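Local coordinates for protein glutamate--tRNA ligase (Elizabethkingia anophelis, PDB 6B1Z) that catalyses the ATP-dependent attachment of glutamate to its cognate tRNA, as a class I aminoacyl-tRNA synthetase, at residues A[276-281]-A[344-349]; A[259-264]-A[270-275]; A[87-90]-A[94-97]; A[47-52]-A[212-217]. All coordinates share one frame; numbering follows the deposited sequence.

Contact 1 (A[276-281]-A[344-349]); sequences FGFPVF and ARFSAE. With FMT (formic acid), chain D.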
loop_
_atom_site.group_PDB
_atom_site.type_symbol
_atom_site.label_atom_id
_atom_site.label_comp_id
_atom_site.label_asym_id
_atom_site.label_seq_id
_atom_site.Cartn_x
_atom_site.Cartn_y
_atom_site.Cartn_z
ATOM N N PHE A 276 -9.055 11.762 6.116
ATOM C CA PHE A 276 -10.131 10.796 6.282
ATOM C C PHE A 276 -9.841 9.711 7.307
ATOM O O PHE A 276 -10.769 8.986 7.682
ATOM C CB PHE A 276 -10.476 10.144 4.936
ATOM C CG PHE A 276 -11.169 11.070 3.979
ATOM C CD1 PHE A 276 -12.522 11.335 4.113
ATOM C CD2 PHE A 276 -10.470 11.684 2.953
ATOM C CE1 PHE A 276 -13.164 12.189 3.239
ATOM C CE2 PHE A 276 -11.108 12.537 2.075
ATOM C CZ PHE A 276 -12.456 12.791 2.218
ATOM N N GLY A 277 -8.606 9.595 7.790
ATOM C CA GLY A 277 -8.288 8.623 8.818
ATOM C C GLY A 277 -8.025 7.203 8.349
ATOM O O GLY A 277 -8.564 6.249 8.915
ATOM N N PHE A 278 -7.208 7.035 7.319
ATOM C CA PHE A 278 -6.725 5.717 6.945
ATOM C C PHE A 278 -5.236 5.822 6.649
ATOM O O PHE A 278 -4.730 6.907 6.340
ATOM C CB PHE A 278 -7.485 5.116 5.746
ATOM C CG PHE A 278 -7.480 5.975 4.506
ATOM C CD1 PHE A 278 -6.414 5.930 3.612
ATOM C CD2 PHE A 278 -8.564 6.785 4.204
ATOM C CE1 PHE A 278 -6.416 6.712 2.466
ATOM C CE2 PHE A 278 -8.575 7.565 3.060
ATOM C CZ PHE A 278 -7.495 7.528 2.187
ATOM N N PRO A 279 -4.506 4.721 6.769
ATOM C CA PRO A 279 -3.063 4.770 6.540
ATOM C C PRO A 279 -2.750 4.840 5.054
ATOM O O PRO A 279 -3.585 4.562 4.187
ATOM C CB PRO A 279 -2.551 3.466 7.167
ATOM C CG PRO A 279 -3.717 2.556 7.187
ATOM C CD PRO A 279 -4.960 3.397 7.234
ATOM N N VAL A 280 -1.522 5.248 4.768
ATOM C CA VAL A 280 -1.077 5.353 3.386
ATOM C C VAL A 280 0.116 4.463 3.073
ATOM O O VAL A 280 0.377 4.206 1.885
ATOM C CB VAL A 280 -0.767 6.817 3.014
ATOM C CG1 VAL A 280 -2.058 7.628 2.988
ATOM C CG2 VAL A 280 0.239 7.419 3.983
ATOM N N PHE A 281 0.825 3.950 4.074
ATOM C CA PHE A 281 1.965 3.071 3.849
ATOM C C PHE A 281 1.686 1.694 4.444
ATOM O O PHE A 281 0.956 1.592 5.435
ATOM C CB PHE A 281 3.223 3.669 4.496
ATOM C CG PHE A 281 3.459 5.113 4.132
ATOM C CD1 PHE A 281 3.408 5.531 2.809
ATOM C CD2 PHE A 281 3.707 6.051 5.123
ATOM C CE1 PHE A 281 3.628 6.865 2.476
ATOM C CE2 PHE A 281 3.926 7.387 4.799
ATOM C CZ PHE A 281 3.883 7.788 3.475
ATOM N N ALA A 344 -9.019 3.808 -10.620
ATOM C CA ALA A 344 -9.878 3.235 -9.590
ATOM C C ALA A 344 -9.813 4.119 -8.352
ATOM O O ALA A 344 -8.720 4.487 -7.914
ATOM C CB ALA A 344 -9.432 1.807 -9.255
ATOM N N ARG A 345 -10.972 4.451 -7.786
ATOM C CA ARG A 345 -11.012 5.238 -6.556
ATOM C C ARG A 345 -10.648 4.381 -5.352
ATOM O O ARG A 345 -11.169 3.269 -5.181
ATOM C CB ARG A 345 -12.398 5.841 -6.330
ATOM C CG ARG A 345 -12.732 7.014 -7.219
ATOM C CD ARG A 345 -13.956 7.730 -6.659
ATOM N NE ARG A 345 -14.436 8.798 -7.527
ATOM C CZ ARG A 345 -14.026 10.063 -7.458
ATOM N NH1 ARG A 345 -13.119 10.426 -6.563
ATOM N NH2 ARG A 345 -14.531 10.968 -8.283
ATOM N N PHE A 346 -9.772 4.904 -4.500
ATOM C CA PHE A 346 -9.536 4.232 -3.231
ATOM C C PHE A 346 -10.783 4.325 -2.356
ATOM O O PHE A 346 -11.466 5.350 -2.338
ATOM C CB PHE A 346 -8.349 4.850 -2.492
ATOM C CG PHE A 346 -8.120 4.219 -1.154
ATOM C CD1 PHE A 346 -7.537 2.965 -1.063
ATOM C CD2 PHE A 346 -8.554 4.844 0.007
ATOM C CE1 PHE A 346 -7.359 2.353 0.170
ATOM C CE2 PHE A 346 -8.383 4.232 1.245
ATOM C CZ PHE A 346 -7.787 2.994 1.325
ATOM N N SER A 347 -11.066 3.254 -1.601
ATOM C CA SER A 347 -12.213 3.221 -0.687
ATOM C C SER A 347 -11.765 2.721 0.677
ATOM O O SER A 347 -11.425 1.544 0.833
ATOM C CB SER A 347 -13.332 2.331 -1.238
ATOM O OG SER A 347 -14.410 2.191 -0.315
ATOM N N ALA A 348 -11.781 3.607 1.671
ATOM C CA ALA A 348 -11.519 3.168 3.031
ATOM C C ALA A 348 -12.600 2.199 3.503
ATOM O O ALA A 348 -12.309 1.233 4.222
ATOM C CB ALA A 348 -11.426 4.383 3.953
ATOM N N GLU A 349 -13.848 2.434 3.079
ATOM C CA GLU A 349 -14.953 1.533 3.407
ATOM C C GLU A 349 -14.646 0.114 2.955
ATOM O O GLU A 349 -14.806 -0.844 3.718
ATOM C CB GLU A 349 -16.240 2.024 2.734
ATOM C CG GLU A 349 -17.416 1.044 2.857
ATOM C CD GLU A 349 -18.156 1.159 4.169
ATOM O OE1 GLU A 349 -17.977 2.180 4.880
ATOM O OE2 GLU A 349 -18.931 0.226 4.498
HETATM C C FMT D . -15.166 5.513 1.036
HETATM O O1 FMT D . -14.472 5.108 1.969
HETATM O O2 FMT D . -15.317 4.920 -0.032
#
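Two phenylalanines, Phe278 and Phe346, join the loop that follows helix 270-276 to the chain entering helix 348-361. Atom CE2 of Phe346 lies 3.3 Å above the plane of the Phe278 ring, over its centre. The closest pair is Phe278 CE1 and Phe346 CE2, at 3.4 Å. The rings of Phe278 and Phe346 are obliquely inclined, with planes at 41° and centroids 4.5 Å apart. They reach each other because the Phe346 side chain runs anti to its own backbone N (chi1 177°), while CG of Phe278 is wedged between its backbone N and carbonyl carbon (chi1 56°). Ala348 adds its methyl, with CB 3.7 Å from Phe278 CD2. The contact is buried and purely apolar.

One segment leaves helix 270-276, the other leads into helix 348-361. Gly277 ends helix 270-276 with positive phi, a conformation that suits glycine. Ser347 is the N-cap of helix 348-361, and its OG also caps the backbone N of Lys350. A formate, probably from the crystallisation liquor, sits at this helix start. Its O2 accepts from Ser347 OG at 2.9 Å, and its O1 from Glu349 N at 3.0 Å. Phe346 also touches Tyr297, and its backbone is hydrogen-bonded to Leu260.

Contact 2 (A[259-264]-A[270-275]); sequences ILKPEG and KRDGDK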
loop_
_atom_site.group_PDB
_atom_site.type_symbol
_atom_site.label_atom_id
_atom_site.label_comp_id
_atom_site.label_asym_id
_atom_site.label_seq_id
_atom_site.Cartn_x
_atom_site.Cartn_y
_atom_site.Cartn_z
ATOM N N ILE A 259 -4.149 5.602 -8.770
ATOM C CA ILE A 259 -5.284 5.406 -7.876
ATOM C C ILE A 259 -5.915 6.757 -7.579
ATOM O O ILE A 259 -5.217 7.739 -7.295
ATOM C CB ILE A 259 -4.826 4.697 -6.596
ATOM C CG1 ILE A 259 -4.256 3.313 -6.937
ATOM C CG2 ILE A 259 -5.979 4.606 -5.589
ATOM C CD1 ILE A 259 -3.493 2.641 -5.810
ATOM N N LEU A 260 -7.237 6.816 -7.654
ATOM C CA LEU A 260 -7.954 8.070 -7.501
ATOM C C LEU A 260 -8.355 8.321 -6.044
ATOM O O LEU A 260 -8.417 7.407 -5.213
ATOM C CB LEU A 260 -9.183 8.076 -8.409
ATOM C CG LEU A 260 -8.870 7.850 -9.889
ATOM C CD1 LEU A 260 -10.150 7.757 -10.681
ATOM C CD2 LEU A 260 -7.993 8.970 -10.431
ATOM N N LYS A 261 -8.628 9.594 -5.749
ATOM C CA LYS A 261 -9.072 9.984 -4.418
ATOM C C LYS A 261 -10.396 9.303 -4.072
ATOM O O LYS A 261 -11.183 8.955 -4.961
ATOM C CB LYS A 261 -9.260 11.499 -4.341
ATOM C CG LYS A 261 -7.976 12.280 -4.316
ATOM C CD LYS A 261 -8.253 13.745 -4.000
ATOM C CE LYS A 261 -6.991 14.574 -4.099
ATOM N NZ LYS A 261 -5.913 14.032 -3.225
ATOM N N PRO A 262 -10.684 9.122 -2.781
ATOM C CA PRO A 262 -11.973 8.511 -2.418
ATOM C C PRO A 262 -13.163 9.318 -2.896
ATOM O O PRO A 262 -14.190 8.745 -3.280
ATOM C CB PRO A 262 -11.911 8.447 -0.885
ATOM C CG PRO A 262 -10.467 8.513 -0.544
ATOM C CD PRO A 262 -9.831 9.373 -1.606
ATOM N N GLU A 263 -13.054 10.639 -2.876
ATOM C CA GLU A 263 -14.144 11.512 -3.285
ATOM C C GLU A 263 -13.556 12.731 -3.971
ATOM O O GLU A 263 -12.478 13.206 -3.598
ATOM C CB GLU A 263 -15.025 11.917 -2.080
ATOM C CG GLU A 263 -15.869 10.753 -1.531
ATOM C CD GLU A 263 -16.467 11.016 -0.153
ATOM O OE1 GLU A 263 -16.324 12.144 0.361
ATOM O OE2 GLU A 263 -17.080 10.081 0.413
ATOM N N GLY A 264 -14.259 13.222 -4.987
ATOM C CA GLY A 264 -13.797 14.371 -5.728
ATOM C C GLY A 264 -12.819 14.010 -6.831
ATOM O O GLY A 264 -12.531 12.840 -7.113
ATOM N N LYS A 270 -1.371 11.200 0.485
ATOM C CA LYS A 270 -1.355 11.178 1.945
ATOM C C LYS A 270 -2.279 12.231 2.541
ATOM O O LYS A 270 -2.738 12.067 3.678
ATOM C CB LYS A 270 0.072 11.382 2.464
ATOM N N ARG A 271 -2.563 13.305 1.798
ATOM C CA ARG A 271 -3.537 14.289 2.256
ATOM C C ARG A 271 -4.907 13.655 2.459
ATOM O O ARG A 271 -5.646 14.040 3.371
ATOM C CB ARG A 271 -3.625 15.445 1.256
ATOM N N ASP A 272 -5.262 12.677 1.622
ATOM C CA ASP A 272 -6.535 11.983 1.798
ATOM C C ASP A 272 -6.515 11.092 3.033
ATOM O O ASP A 272 -7.528 10.958 3.727
ATOM C CB ASP A 272 -6.855 11.147 0.558
ATOM C CG ASP A 272 -6.961 11.983 -0.697
ATOM O OD1 ASP A 272 -7.734 12.964 -0.694
ATOM O OD2 ASP A 272 -6.263 11.670 -1.685
ATOM N N GLY A 273 -5.379 10.447 3.306
ATOM C CA GLY A 273 -5.279 9.638 4.509
ATOM C C GLY A 273 -5.343 10.475 5.774
ATOM O O GLY A 273 -5.996 10.092 6.750
ATOM N N ASP A 274 -4.667 11.631 5.775
ATOM C CA ASP A 274 -4.679 12.500 6.950
ATOM C C ASP A 274 -6.031 13.173 7.142
ATOM O O ASP A 274 -6.398 13.499 8.276
ATOM C CB ASP A 274 -3.578 13.558 6.851
ATOM C CG ASP A 274 -2.189 12.969 7.008
ATOM O OD1 ASP A 274 -2.066 11.905 7.653
ATOM O OD2 ASP A 274 -1.223 13.567 6.485
ATOM N N LYS A 275 -6.785 13.388 6.063
ATOM C CA LYS A 275 -8.093 14.023 6.178
ATOM C C LYS A 275 -9.224 13.039 6.459
ATOM O O LYS A 275 -10.250 13.444 7.017
ATOM C CB LYS A 275 -8.416 14.811 4.903
#
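Lys261 and Asp272 form a salt bridge between the loop 259-264 and the first turns of helix 270-276. Lys261 NZ donates to Asp272 OD2 over 2.8 Å. The ammonium approaches this oxygen on its syn side, 23° out of the carboxylate plane. It is also near the other oxygen, with NZ 3.3 Å from Asp272 OD1. A bend at the last torsion of the lysine (chi4 -55°) turns NZ back onto the carboxylate. Two charged ends thus meet in a place that is partly closed to solvent. The two side chains cross at about a right angle.

Further polar bonds tie both ends to the chain between the segments. Lys261 NZ also donates to the carbonyl of Lys267, and Asp272 OD2 accepts from the backbone N of Ser269. Arg345 NH1 is also hydrogen-bonded to the carbonyls of Lys261 and Gly264.

The remaining contacts are van der Waals ones. The aliphatic part of the lysine passes across the carboxylate, with Lys261 CG 3.2 Å from Asp272 OD2 and Lys261 CD 3.4 Å from Asp272 OD1. Pro262 packs beside it, its CD 4.0 Å from Asp272 CG.

Lys270 and Arg271 are modelled only to CB, consistent with mobile ends. They close the sequence KLSKR, which begins at Lys267. The Lys261-Asp272 pair links residues on either side of it in sequence. This is the KMSKS-type signature of class I synthetases, a loop that in this class helps in ATP activation of the amino acid.

Contact 3 (A[87-90]-A[94-97]); sequences YAPY and ERRD. With FMT (formic acid), chain B; EDO (1,2-ethanediol), chain S.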
loop_
_atom_site.group_PDB
_atom_site.type_symbol
_atom_site.label_atom_id
_atom_site.label_comp_id
_atom_site.label_asym_id
_atom_site.label_seq_id
_atom_site.Cartn_x
_atom_site.Cartn_y
_atom_site.Cartn_z
ATOM N N TYR A 87 21.878 -12.133 -12.507
ATOM C CA TYR A 87 22.204 -10.847 -13.112
ATOM C C TYR A 87 22.601 -9.815 -12.063
ATOM O O TYR A 87 22.458 -8.613 -12.280
ATOM C CB TYR A 87 21.041 -10.334 -13.963
ATOM C CG TYR A 87 20.671 -11.323 -15.038
ATOM C CD1 TYR A 87 21.510 -11.525 -16.130
ATOM C CD2 TYR A 87 19.527 -12.096 -14.935
ATOM C CE1 TYR A 87 21.200 -12.445 -17.099
ATOM C CE2 TYR A 87 19.209 -13.029 -15.906
ATOM C CZ TYR A 87 20.055 -13.190 -16.989
ATOM O OH TYR A 87 19.763 -14.107 -17.970
ATOM N N ALA A 88 23.128 -10.275 -10.931
ATOM C CA ALA A 88 23.607 -9.363 -9.915
ATOM C C ALA A 88 24.729 -8.491 -10.482
ATOM O O ALA A 88 25.456 -8.914 -11.385
ATOM C CB ALA A 88 24.101 -10.155 -8.706
ATOM N N PRO A 89 24.923 -7.268 -9.942
ATOM C CA PRO A 89 24.238 -6.675 -8.784
ATOM C C PRO A 89 22.816 -6.222 -9.067
ATOM O O PRO A 89 22.513 -5.699 -10.139
ATOM C CB PRO A 89 25.106 -5.455 -8.442
ATOM C CG PRO A 89 26.429 -5.703 -9.116
ATOM C CD PRO A 89 26.068 -6.445 -10.375
ATOM N N TYR A 90 21.948 -6.408 -8.079
ATOM C CA TYR A 90 20.575 -5.934 -8.186
ATOM C C TYR A 90 20.386 -4.564 -7.551
ATOM O O TYR A 90 19.243 -4.132 -7.376
ATOM C CB TYR A 90 19.604 -6.966 -7.580
ATOM C CG TYR A 90 19.552 -8.215 -8.432
ATOM C CD1 TYR A 90 18.732 -8.273 -9.551
ATOM C CD2 TYR A 90 20.368 -9.320 -8.140
ATOM C CE1 TYR A 90 18.709 -9.400 -10.366
ATOM C CE2 TYR A 90 20.353 -10.453 -8.949
ATOM C CZ TYR A 90 19.513 -10.489 -10.048
ATOM O OH TYR A 90 19.490 -11.595 -10.859
ATOM N N GLU A 94 25.703 -0.251 -7.936
ATOM C CA GLU A 94 26.800 -1.199 -8.005
ATOM C C GLU A 94 27.080 -1.669 -9.426
ATOM O O GLU A 94 27.871 -2.604 -9.615
ATOM C CB GLU A 94 26.489 -2.384 -7.089
ATOM C CG GLU A 94 26.424 -1.953 -5.627
ATOM C CD GLU A 94 25.918 -3.042 -4.706
ATOM O OE1 GLU A 94 25.664 -4.154 -5.204
ATOM O OE2 GLU A 94 25.770 -2.780 -3.490
ATOM N N ARG A 95 26.505 -1.002 -10.432
ATOM C CA ARG A 95 26.572 -1.461 -11.815
ATOM C C ARG A 95 27.298 -0.480 -12.731
ATOM O O ARG A 95 27.063 -0.480 -13.945
ATOM C CB ARG A 95 25.164 -1.743 -12.343
ATOM C CG ARG A 95 24.438 -2.860 -11.550
ATOM C CD ARG A 95 22.993 -3.041 -11.983
ATOM N NE ARG A 95 22.836 -3.541 -13.351
ATOM C CZ ARG A 95 22.879 -4.822 -13.703
ATOM N NH1 ARG A 95 23.160 -5.775 -12.806
ATOM N NH2 ARG A 95 22.693 -5.142 -14.975
ATOM N N ARG A 96 28.207 0.329 -12.176
ATOM C CA ARG A 96 28.795 1.417 -12.962
ATOM C C ARG A 96 29.578 0.903 -14.170
ATOM O O ARG A 96 29.535 1.523 -15.240
ATOM C CB ARG A 96 29.684 2.296 -12.079
ATOM C CG ARG A 96 30.720 3.079 -12.884
ATOM C CD ARG A 96 31.582 3.990 -12.025
ATOM N NE ARG A 96 30.846 5.153 -11.536
ATOM C CZ ARG A 96 30.516 6.203 -12.283
ATOM N NH1 ARG A 96 30.842 6.248 -13.571
ATOM N NH2 ARG A 96 29.857 7.213 -11.741
ATOM N N ASP A 97 30.290 -0.226 -14.035
ATOM C CA ASP A 97 31.074 -0.714 -15.173
ATOM C C ASP A 97 30.168 -1.134 -16.331
ATOM O O ASP A 97 30.516 -0.932 -17.505
ATOM C CB ASP A 97 31.982 -1.862 -14.736
ATOM C CG ASP A 97 33.268 -1.371 -14.098
ATOM O OD1 ASP A 97 33.332 -0.177 -13.724
ATOM O OD2 ASP A 97 34.217 -2.173 -13.981
HETATM C C FMT B . 32.103 -0.955 -10.526
HETATM O O1 FMT B . 31.375 -1.157 -11.496
HETATM O O2 FMT B . 31.893 -1.403 -9.399
HETATM C C1 EDO S . 37.431 -0.955 -10.607
HETATM O O1 EDO S . 36.113 -0.471 -10.325
HETATM C C2 EDO S . 37.362 -1.922 -11.781
HETATM O O2 EDO S . 36.537 -1.358 -12.808
HETATM O O HOH W 1 23.410 -7.880 -15.516
#
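Arg95 reaches the carbonyls of segment 87-90 through its torsions: chi1 (-61°) sets CG beside the backbone N, the chain is extended at chi2, then bends at chi3 (66°). The bend brings NH1 within bonding distance of two carbonyl oxygens. Arg95 NH1 donates to Pro89 O over 2.7 Å and to Tyr87 O over 3.0 Å. Both bonds are clearly bent, and both oxygens lie near the edge of the guanidinium, tilted from its plane. One nitrogen thus grips two carbonyls of the same short loop.

The peptide bond between Ala88 and Pro89 is cis. The loop is also closed from within, as Tyr87 N donates to Tyr90 OH over 3.0 Å. The hydroxyl of Tyr90 is bonded to Glu79 as well. A water extends the grip. It accepts from Arg95 NH2 at 2.9 Å and donates only weakly to Tyr87 O.

Pro89 packs on Glu94. Its ring crosses the glutamate chain, with Pro89 CB 3.6 Å from Glu94 CB and Pro89 CG 3.5 Å from Glu94 O. The carboxylate of Glu94 has its salt bridge with Arg91. Arg95 NE turns to Asp217, so the guanidinium binds the loop and helix 210-220 together.

At the start of the following helix, Asp97 N donates to a formate O1 at 2.9 Å. The formate probably comes from the crystallisation liquor. The whole is a loop with a cis-proline on the surface of the catalytic domain, leading into helix 96-106 and held by the arginine at the helix entrance.

Contact 4 (A[47-52]-A[212-217]); sequences ILRIED and FANIID. With FMT (formic acid), chain N.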
loop_
_atom_site.group_PDB
_atom_site.type_symbol
_atom_site.label_atom_id
_atom_site.label_comp_id
_atom_site.label_asym_id
_atom_site.label_seq_id
_atom_site.Cartn_x
_atom_site.Cartn_y
_atom_site.Cartn_z
ATOM N N ILE A 47 11.712 -10.080 -10.067
ATOM C CA ILE A 47 13.008 -9.492 -9.738
ATOM C C ILE A 47 12.772 -8.212 -8.948
ATOM O O ILE A 47 11.877 -7.427 -9.278
ATOM C CB ILE A 47 13.817 -9.193 -11.024
ATOM C CG1 ILE A 47 14.388 -10.469 -11.649
ATOM C CG2 ILE A 47 14.972 -8.206 -10.756
ATOM C CD1 ILE A 47 13.414 -11.341 -12.382
ATOM N N LEU A 48 13.572 -7.991 -7.902
ATOM C CA LEU A 48 13.619 -6.698 -7.221
ATOM C C LEU A 48 14.932 -6.019 -7.576
ATOM O O LEU A 48 16.011 -6.567 -7.306
ATOM C CB LEU A 48 13.506 -6.866 -5.699
ATOM C CG LEU A 48 13.700 -5.574 -4.893
ATOM C CD1 LEU A 48 12.559 -4.572 -5.135
ATOM C CD2 LEU A 48 13.772 -5.926 -3.403
ATOM N N ARG A 49 14.847 -4.847 -8.208
ATOM C CA ARG A 49 16.017 -4.055 -8.556
ATOM C C ARG A 49 15.930 -2.728 -7.818
ATOM O O ARG A 49 14.936 -1.999 -7.945
ATOM C CB ARG A 49 16.119 -3.847 -10.072
ATOM C CG ARG A 49 17.419 -3.162 -10.484
ATOM C CD ARG A 49 17.621 -3.133 -12.001
ATOM N NE ARG A 49 16.653 -2.241 -12.651
ATOM C CZ ARG A 49 15.904 -2.566 -13.700
ATOM N NH1 ARG A 49 15.991 -3.767 -14.258
ATOM N NH2 ARG A 49 15.083 -1.668 -14.215
ATOM N N ILE A 50 16.947 -2.428 -7.026
ATOM C CA ILE A 50 16.959 -1.222 -6.207
ATOM C C ILE A 50 17.504 -0.068 -7.041
ATOM O O ILE A 50 18.616 -0.128 -7.584
ATOM C CB ILE A 50 17.773 -1.431 -4.922
ATOM C CG1 ILE A 50 17.117 -2.511 -4.057
ATOM C CG2 ILE A 50 17.932 -0.100 -4.162
ATOM C CD1 ILE A 50 15.684 -2.224 -3.640
ATOM N N GLU A 51 16.700 0.985 -7.160
ATOM C CA GLU A 51 17.021 2.115 -8.019
ATOM C C GLU A 51 17.688 3.202 -7.186
ATOM O O GLU A 51 17.094 4.231 -6.862
ATOM C CB GLU A 51 15.752 2.622 -8.682
ATOM C CG GLU A 51 14.944 1.513 -9.283
ATOM C CD GLU A 51 15.389 1.203 -10.681
ATOM O OE1 GLU A 51 15.296 2.137 -11.510
ATOM O OE2 GLU A 51 15.856 0.065 -10.936
ATOM N N ASP A 52 18.943 2.945 -6.824
ATOM C CA ASP A 52 19.653 3.802 -5.884
ATOM C C ASP A 52 20.767 4.613 -6.539
ATOM O O ASP A 52 21.781 4.895 -5.898
ATOM C CB ASP A 52 20.213 2.980 -4.714
ATOM C CG ASP A 52 21.239 1.939 -5.152
ATOM O OD1 ASP A 52 21.241 1.557 -6.342
ATOM O OD2 ASP A 52 22.040 1.500 -4.294
ATOM N N PHE A 212 18.055 5.882 -18.590
ATOM C CA PHE A 212 19.078 5.087 -19.267
ATOM C C PHE A 212 19.424 3.836 -18.461
ATOM O O PHE A 212 19.542 2.747 -19.032
ATOM C CB PHE A 212 20.308 5.965 -19.490
ATOM C CG PHE A 212 21.319 5.430 -20.496
ATOM C CD1 PHE A 212 20.933 4.685 -21.606
ATOM C CD2 PHE A 212 22.664 5.720 -20.323
ATOM C CE1 PHE A 212 21.892 4.231 -22.531
ATOM C CE2 PHE A 212 23.633 5.270 -21.235
ATOM C CZ PHE A 212 23.242 4.530 -22.339
ATOM N N ALA A 213 19.576 3.982 -17.139
ATOM C CA ALA A 213 19.856 2.823 -16.289
ATOM C C ALA A 213 18.782 1.752 -16.436
ATOM O O ALA A 213 19.096 0.552 -16.489
ATOM C CB ALA A 213 19.978 3.249 -14.824
ATOM N N ASN A 214 17.508 2.157 -16.517
ATOM C CA ASN A 214 16.456 1.153 -16.557
ATOM C C ASN A 214 16.408 0.426 -17.894
ATOM O O ASN A 214 16.161 -0.783 -17.917
ATOM C CB ASN A 214 15.101 1.768 -16.211
ATOM C CG ASN A 214 14.924 1.960 -14.727
ATOM O OD1 ASN A 214 15.599 1.306 -13.927
ATOM N ND2 ASN A 214 14.028 2.856 -14.343
ATOM N N ILE A 215 16.657 1.113 -19.023
ATOM C CA ILE A 215 16.624 0.354 -20.271
ATOM C C ILE A 215 17.848 -0.563 -20.364
ATOM O O ILE A 215 17.747 -1.689 -20.862
ATOM C CB ILE A 215 16.456 1.263 -21.518
ATOM C CG1 ILE A 215 17.684 2.126 -21.802
ATOM C CG2 ILE A 215 15.165 2.099 -21.416
ATOM C CD1 ILE A 215 18.557 1.557 -22.925
ATOM N N ILE A 216 19.012 -0.112 -19.870
ATOM C CA ILE A 216 20.198 -0.976 -19.835
ATOM C C ILE A 216 19.918 -2.209 -18.990
ATOM O O ILE A 216 20.183 -3.348 -19.404
ATOM C CB ILE A 216 21.414 -0.207 -19.288
ATOM C CG1 ILE A 216 21.915 0.826 -20.317
ATOM C CG2 ILE A 216 22.544 -1.192 -18.855
ATOM C CD1 ILE A 216 22.854 1.856 -19.726
ATOM N N ASP A 217 19.357 -1.999 -17.803
ATOM C CA ASP A 217 19.188 -3.137 -16.905
ATOM C C ASP A 217 18.016 -4.026 -17.288
ATOM O O ASP A 217 18.064 -5.234 -17.029
ATOM C CB ASP A 217 19.043 -2.656 -15.461
ATOM C CG ASP A 217 20.350 -2.101 -14.892
ATOM O OD1 ASP A 217 21.440 -2.381 -15.455
ATOM O OD2 ASP A 217 20.284 -1.397 -13.867
HETATM C C FMT N . 12.728 4.670 -10.633
HETATM O O1 FMT N . 13.360 5.165 -9.698
HETATM O O2 FMT N . 13.166 3.792 -11.378
#
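A buried polar contact joins Arg49 and Glu51, just past strand 45-48, to Asn214 and Asp217 on helix 210-220. It lies within the Rossmann-like catalytic core, between the end of that strand and the helix. Arg49 spans both helical residues. Its NH2 donates to Asn214 OD1 over 3.0 Å, coming from above the amide plane, 55° out of it, and so not on a lone pair. The Asp217 CB methylene covers one face of the guanidinium, with CB 3.5 Å from Arg49 NH1. Asp217 OD2 is 3.9 Å from Arg49 NE and well out of the guanidinium plane, so this long salt bridge acts by charge alone. The bend in the arginine (chi3 69°) also brings NE to Glu51, two residues on, and Arg49 NE donates to Glu51 OE2 over 3.0 Å in a salt bridge. Arg49 NH1 pairs with Asp218.

Glu51 OE1 lies beside the amide, 2.6 Å from Asn214 OD1, with a weak bond from Asn214 ND2. ND2 makes a straighter bond, of 3.2 Å, to O2 of a formate. The formate probably comes from the crystallisation liquor, but its place is consistent with the glutamate pocket of related synthetases. Gln92 bonds both Asn214 OD1 and Asp217 OD2, and Tyr99 also holds Asp217.

The arginine probably offsets the charge of the buried acids around it and fixes Glu51 and Asn214.

Overall arrangement
The four contacts form two pairs within the catalytic domain. Contacts 3 and 4 have centres 9 Å apart and share the Arg95-Asp217 salt bridge and a probable backbone bond between Tyr90 and Ile50. Contact 3 lies inside the chain stretch that contact 4 brings together, from strand 45-48, in the parallel sheet, to helix 210-220. Contacts 2 and 1 come later in the chain, with centres 7 Å apart, joined through Arg345 and Ala344. Contacts 1 and 4 have centres about 30 Å apart. One pair thus lies in the Rossmann-like core, the other beside the KMSKS-type loop and the start of helix 348-361, toward the anticodon-binding part.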